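Local coordinates for tailspike protein (Acinetobacter phage vB_ApiP_P1, PDB 6E1R), which is the phage tailspike, whose trimeric spike probably recognises and hydrolyses the capsular polysaccharide of its Acinetobacter host, at residues N120-L125 with I152-A157; N187-Q192 with N211-D216. All coordinates share one frame; numbering follows the deposited sequence.

Contact 1 of 2, residues N120-L125 with I152-A157; sequences NTTTEL and IFTVKA
Thr123 and Glu124 pair with Phe153 and Thr154 as neighbouring parallel strands on successive turns of the tailspike beta-helix. The backbone bonds alternate between the strands. Thr123 N donates to Ile152 O at 3.2 Å, and Thr154 N donates to Thr123 O at 2.9 Å. Leu125 N then donates to Thr154 O at 2.8 Å, the straightest of the three bonds at 166°. Thr123 and Phe153 share one face of the sheet. There the ring atom Phe153 CD1 lies 4.2 Å from Thr123 CB. Leu97 and Val101 of helix 94-106 cover Thr123 beyond the pair. Glu124 and Thr154 lie on the other face. With Thr122 OG1 anti to the backbone N (chi1 -172°), this hydroxyl faces Thr154 OG1, at a modelled spacing so short that it is doubtful. Thr122 OG1 bonds to Pro151 O. Glu124 and Lys156 cross at about a right angle. Lys156 NZ forms a salt bridge with Asp126. Glu124 OE1 lies beside the aliphatic chain, 3.7 Å from Lys156 CE. Ser161 OG, from the following loop, bonds to both Leu125 O and Lys156 N. The extended Lys156 chain passes beside the same carbonyl, placing CE 3.6 Å from Leu125 O.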
# COMPACT_ATOMS: atom_id res chain seq x y z
N ASN A 120 30.82 21.31 18.04
CA ASN A 120 31.67 21.81 16.97
C ASN A 120 32.59 20.73 16.42
O ASN A 120 33.36 21.01 15.50
CB ASN A 120 32.51 23.00 17.45
CG ASN A 120 33.51 22.62 18.53
OD1 ASN A 120 33.40 21.57 19.16
ND2 ASN A 120 34.49 23.49 18.75
N THR A 121 32.54 19.52 16.98
CA THR A 121 33.32 18.39 16.50
C THR A 121 32.40 17.20 16.32
O THR A 121 31.47 16.99 17.10
CB THR A 121 34.45 18.05 17.49
OG1 THR A 121 35.30 19.19 17.64
CG2 THR A 121 35.27 16.87 17.00
N THR A 122 32.65 16.42 15.27
CA THR A 122 31.78 15.30 14.93
C THR A 122 31.86 14.21 15.99
O THR A 122 32.80 14.14 16.79
CB THR A 122 32.14 14.72 13.56
OG1 THR A 122 31.15 13.76 13.19
CG2 THR A 122 33.50 14.05 13.61
N THR A 123 30.84 13.35 15.99
CA THR A 123 30.78 12.19 16.87
C THR A 123 30.53 10.96 16.02
O THR A 123 29.47 10.84 15.40
CB THR A 123 29.68 12.35 17.92
OG1 THR A 123 29.48 13.75 18.21
CG2 THR A 123 30.03 11.61 19.19
N GLU A 124 31.49 10.04 16.00
CA GLU A 124 31.34 8.83 15.21
C GLU A 124 30.23 7.96 15.77
O GLU A 124 30.13 7.76 16.99
CB GLU A 124 32.66 8.06 15.16
CG GLU A 124 33.76 8.77 14.38
CD GLU A 124 34.94 7.88 14.07
OE1 GLU A 124 35.01 6.76 14.64
OE2 GLU A 124 35.80 8.29 13.27
N LEU A 125 29.39 7.44 14.88
CA LEU A 125 28.23 6.66 15.28
C LEU A 125 28.70 5.25 15.63
O LEU A 125 29.01 4.45 14.75
CB LEU A 125 27.19 6.65 14.17
CG LEU A 125 25.78 6.09 14.41
CD1 LEU A 125 24.83 6.67 13.38
CD2 LEU A 125 25.73 4.57 14.35
N ILE A 152 27.10 16.27 12.42
CA ILE A 152 26.85 16.03 13.84
C ILE A 152 27.26 14.62 14.22
O ILE A 152 27.92 14.39 15.23
CB ILE A 152 25.37 16.31 14.18
CG1 ILE A 152 25.06 17.80 14.02
CG2 ILE A 152 25.05 15.83 15.58
CD1 ILE A 152 23.62 18.16 14.31
N PHE A 153 26.87 13.64 13.40
CA PHE A 153 27.29 12.26 13.55
C PHE A 153 28.03 11.81 12.30
O PHE A 153 27.67 12.20 11.18
CB PHE A 153 26.10 11.33 13.82
CG PHE A 153 25.52 11.47 15.20
CD1 PHE A 153 26.12 10.86 16.28
CD2 PHE A 153 24.37 12.22 15.41
CE1 PHE A 153 25.59 10.98 17.56
CE2 PHE A 153 23.84 12.35 16.68
CZ PHE A 153 24.45 11.73 17.76
N THR A 154 29.06 11.00 12.49
CA THR A 154 29.87 10.48 11.40
C THR A 154 29.69 8.97 11.32
O THR A 154 30.03 8.25 12.27
CB THR A 154 31.35 10.83 11.59
OG1 THR A 154 31.53 12.24 11.37
CG2 THR A 154 32.21 10.05 10.61
N VAL A 155 29.14 8.50 10.20
CA VAL A 155 28.94 7.07 10.00
C VAL A 155 30.27 6.42 9.67
O VAL A 155 31.01 6.89 8.79
CB VAL A 155 27.91 6.83 8.88
CG1 VAL A 155 27.67 5.34 8.69
CG2 VAL A 155 26.61 7.54 9.20
N LYS A 156 30.59 5.34 10.37
CA LYS A 156 31.87 4.66 10.19
C LYS A 156 31.88 3.88 8.87
O LYS A 156 30.84 3.58 8.28
CB LYS A 156 32.14 3.72 11.35
CG LYS A 156 32.22 4.40 12.71
CD LYS A 156 32.36 3.38 13.82
CE LYS A 156 32.52 4.06 15.17
NZ LYS A 156 32.71 3.06 16.26
N ALA A 157 33.08 3.55 8.42
CA ALA A 157 33.25 2.84 7.16
C ALA A 157 32.72 1.41 7.26
O ALA A 157 32.73 0.80 8.33
CB ALA A 157 34.71 2.83 6.74

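Contact 2 of 2, residues N187-Q192 with N211-D216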
# COMPACT_ATOMS: atom_id res chain seq x y z
N ASN A 187 31.94 6.08 2.12
CA ASN A 187 30.62 5.52 1.81
C ASN A 187 30.18 4.50 2.87
O ASN A 187 29.65 3.44 2.54
CB ASN A 187 30.60 4.90 0.42
CG ASN A 187 30.90 5.91 -0.67
OD1 ASN A 187 31.93 5.82 -1.34
ND2 ASN A 187 30.00 6.86 -0.86
N GLY A 188 30.42 4.82 4.14
CA GLY A 188 30.03 3.92 5.20
C GLY A 188 28.52 3.78 5.31
O GLY A 188 27.76 4.71 5.03
N TYR A 189 28.09 2.60 5.74
CA TYR A 189 26.67 2.25 5.77
C TYR A 189 26.04 2.73 7.07
O TYR A 189 26.47 2.34 8.16
CB TYR A 189 26.49 0.74 5.62
CG TYR A 189 25.99 0.30 4.26
CD1 TYR A 189 25.41 1.20 3.38
CD2 TYR A 189 26.10 -1.02 3.87
CE1 TYR A 189 24.95 0.79 2.14
CE2 TYR A 189 25.65 -1.44 2.63
CZ TYR A 189 25.07 -0.53 1.77
OH TYR A 189 24.62 -0.96 0.54
N LEU A 190 25.01 3.58 6.95
CA LEU A 190 24.12 3.87 8.07
C LEU A 190 23.00 2.84 7.99
O LEU A 190 21.95 3.08 7.41
CB LEU A 190 23.59 5.30 7.99
CG LEU A 190 23.21 6.02 9.30
CD1 LEU A 190 22.90 7.49 9.03
CD2 LEU A 190 22.05 5.35 10.00
N SER A 191 23.25 1.67 8.57
CA SER A 191 22.45 0.48 8.32
C SER A 191 21.58 0.13 9.52
O SER A 191 21.99 0.28 10.67
CB SER A 191 23.35 -0.71 7.98
OG SER A 191 22.61 -1.91 7.92
N GLN A 192 20.37 -0.35 9.22
CA GLN A 192 19.42 -0.88 10.21
C GLN A 192 19.15 0.13 11.32
O GLN A 192 19.32 -0.14 12.51
CB GLN A 192 19.92 -2.21 10.77
CG GLN A 192 19.95 -3.32 9.73
CD GLN A 192 20.33 -4.67 10.31
OE1 GLN A 192 20.74 -4.76 11.47
NE2 GLN A 192 20.20 -5.72 9.52
N ASN A 211 25.16 7.18 3.66
CA ASN A 211 24.72 6.07 2.81
C ASN A 211 23.70 5.25 3.60
O ASN A 211 24.07 4.37 4.39
CB ASN A 211 25.91 5.23 2.38
CG ASN A 211 25.59 4.30 1.22
OD1 ASN A 211 24.50 4.38 0.64
ND2 ASN A 211 26.53 3.43 0.87
N LEU A 212 22.42 5.54 3.38
CA LEU A 212 21.35 4.90 4.13
C LEU A 212 21.02 3.53 3.57
O LEU A 212 21.00 3.33 2.35
CB LEU A 212 20.10 5.78 4.10
CG LEU A 212 20.22 7.16 4.74
CD1 LEU A 212 18.98 7.99 4.45
CD2 LEU A 212 20.45 7.04 6.23
N ILE A 213 20.74 2.58 4.46
CA ILE A 213 20.25 1.27 4.05
C ILE A 213 19.49 0.65 5.21
O ILE A 213 19.91 0.75 6.37
CB ILE A 213 21.40 0.35 3.56
CG1 ILE A 213 20.83 -0.97 3.02
CG2 ILE A 213 22.40 0.09 4.66
CD1 ILE A 213 21.87 -1.86 2.37
N LEU A 214 18.34 0.04 4.89
CA LEU A 214 17.47 -0.60 5.88
C LEU A 214 17.07 0.37 6.99
O LEU A 214 17.09 0.03 8.17
CB LEU A 214 18.14 -1.85 6.45
CG LEU A 214 18.10 -3.09 5.56
CD1 LEU A 214 19.02 -4.18 6.09
CD2 LEU A 214 16.68 -3.61 5.42
N CYS A 215 16.70 1.59 6.60
CA CYS A 215 16.29 2.63 7.53
C CYS A 215 14.83 2.99 7.29
O CYS A 215 14.42 3.19 6.14
CB CYS A 215 17.16 3.88 7.39
SG CYS A 215 18.89 3.63 7.83
N ASP A 216 14.05 3.06 8.36
CA ASP A 216 12.67 3.52 8.30
C ASP A 216 12.55 4.88 8.99
O ASP A 216 13.23 5.15 9.99
CB ASP A 216 11.72 2.51 8.95
CG ASP A 216 11.94 2.37 10.44
OD1 ASP A 216 13.11 2.25 10.85
OD2 ASP A 216 10.94 2.37 11.19
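Two successive turns of the parallel beta-helix stack here, strand 189-191 lying beside strand 211-213 with their directions 29° apart. Leu190 N donates to Asn211 O at 2.8 Å, Ile213 N to Leu190 O at 3.2 Å, and Gln192 N to Ile213 O at 3.1 Å. Leu190 and Leu212 point the same way on one face of the sheet, with Leu190 CD1 3.7 Å from Leu212 CD2. Ser191 and Ile213 occupy the other face. Here Ile213 CG2 sits over the Tyr189 ring, 3.5 Å from its centroid, in a CH-pi contact. Asn211 ND2 approaches Tyr189 CE1 to 3.3 Å, its amide plane turned 43° from the ring plane. Tyr189 OH bonds to Glu247 O, tying the hydroxyl end of the ring to that backbone. Ser191 OG bonds to Glu162. At the corner, Gln192 and Leu214 both take a left-handed backbone conformation, and their side chains lie side by side. This corner faces a neighbouring subunit, whose Lys219 bonds to Leu214 O and whose Arg259 packs on Leu214. A sodium ion lies about 5 Å from the Ile213 side chain. Ile213 CG1 is anti to the backbone N (chi1 -175°). Ile213 CD1, at the end of that branch, lies 3.4 Å from Tyr189 OH.

Both contacts join parallel strands of consecutive beta-helix turns, but in different sheets. Contact 1 belongs to the short sheet of strands 123-124, 151-155 and 178-184, near the N-terminal end of the beta-helix. Contact 2 belongs to the sheet that includes strands 164-167 and 189-196, nearer the middle of the chain. Contact 1 is buried overall yet has a polar outer margin with threonine, glutamate and lysine. Contact 2 is more enclosed; its apolar packing is by leucine, isoleucine and tyrosine, with Asn211 and Ser191 among them. No other subunit touches contact 1, whereas contact 2 borders one. Their centres are 14 Å apart, and they meet where Val155 CG1 packs 3.3 Å from Tyr189 O.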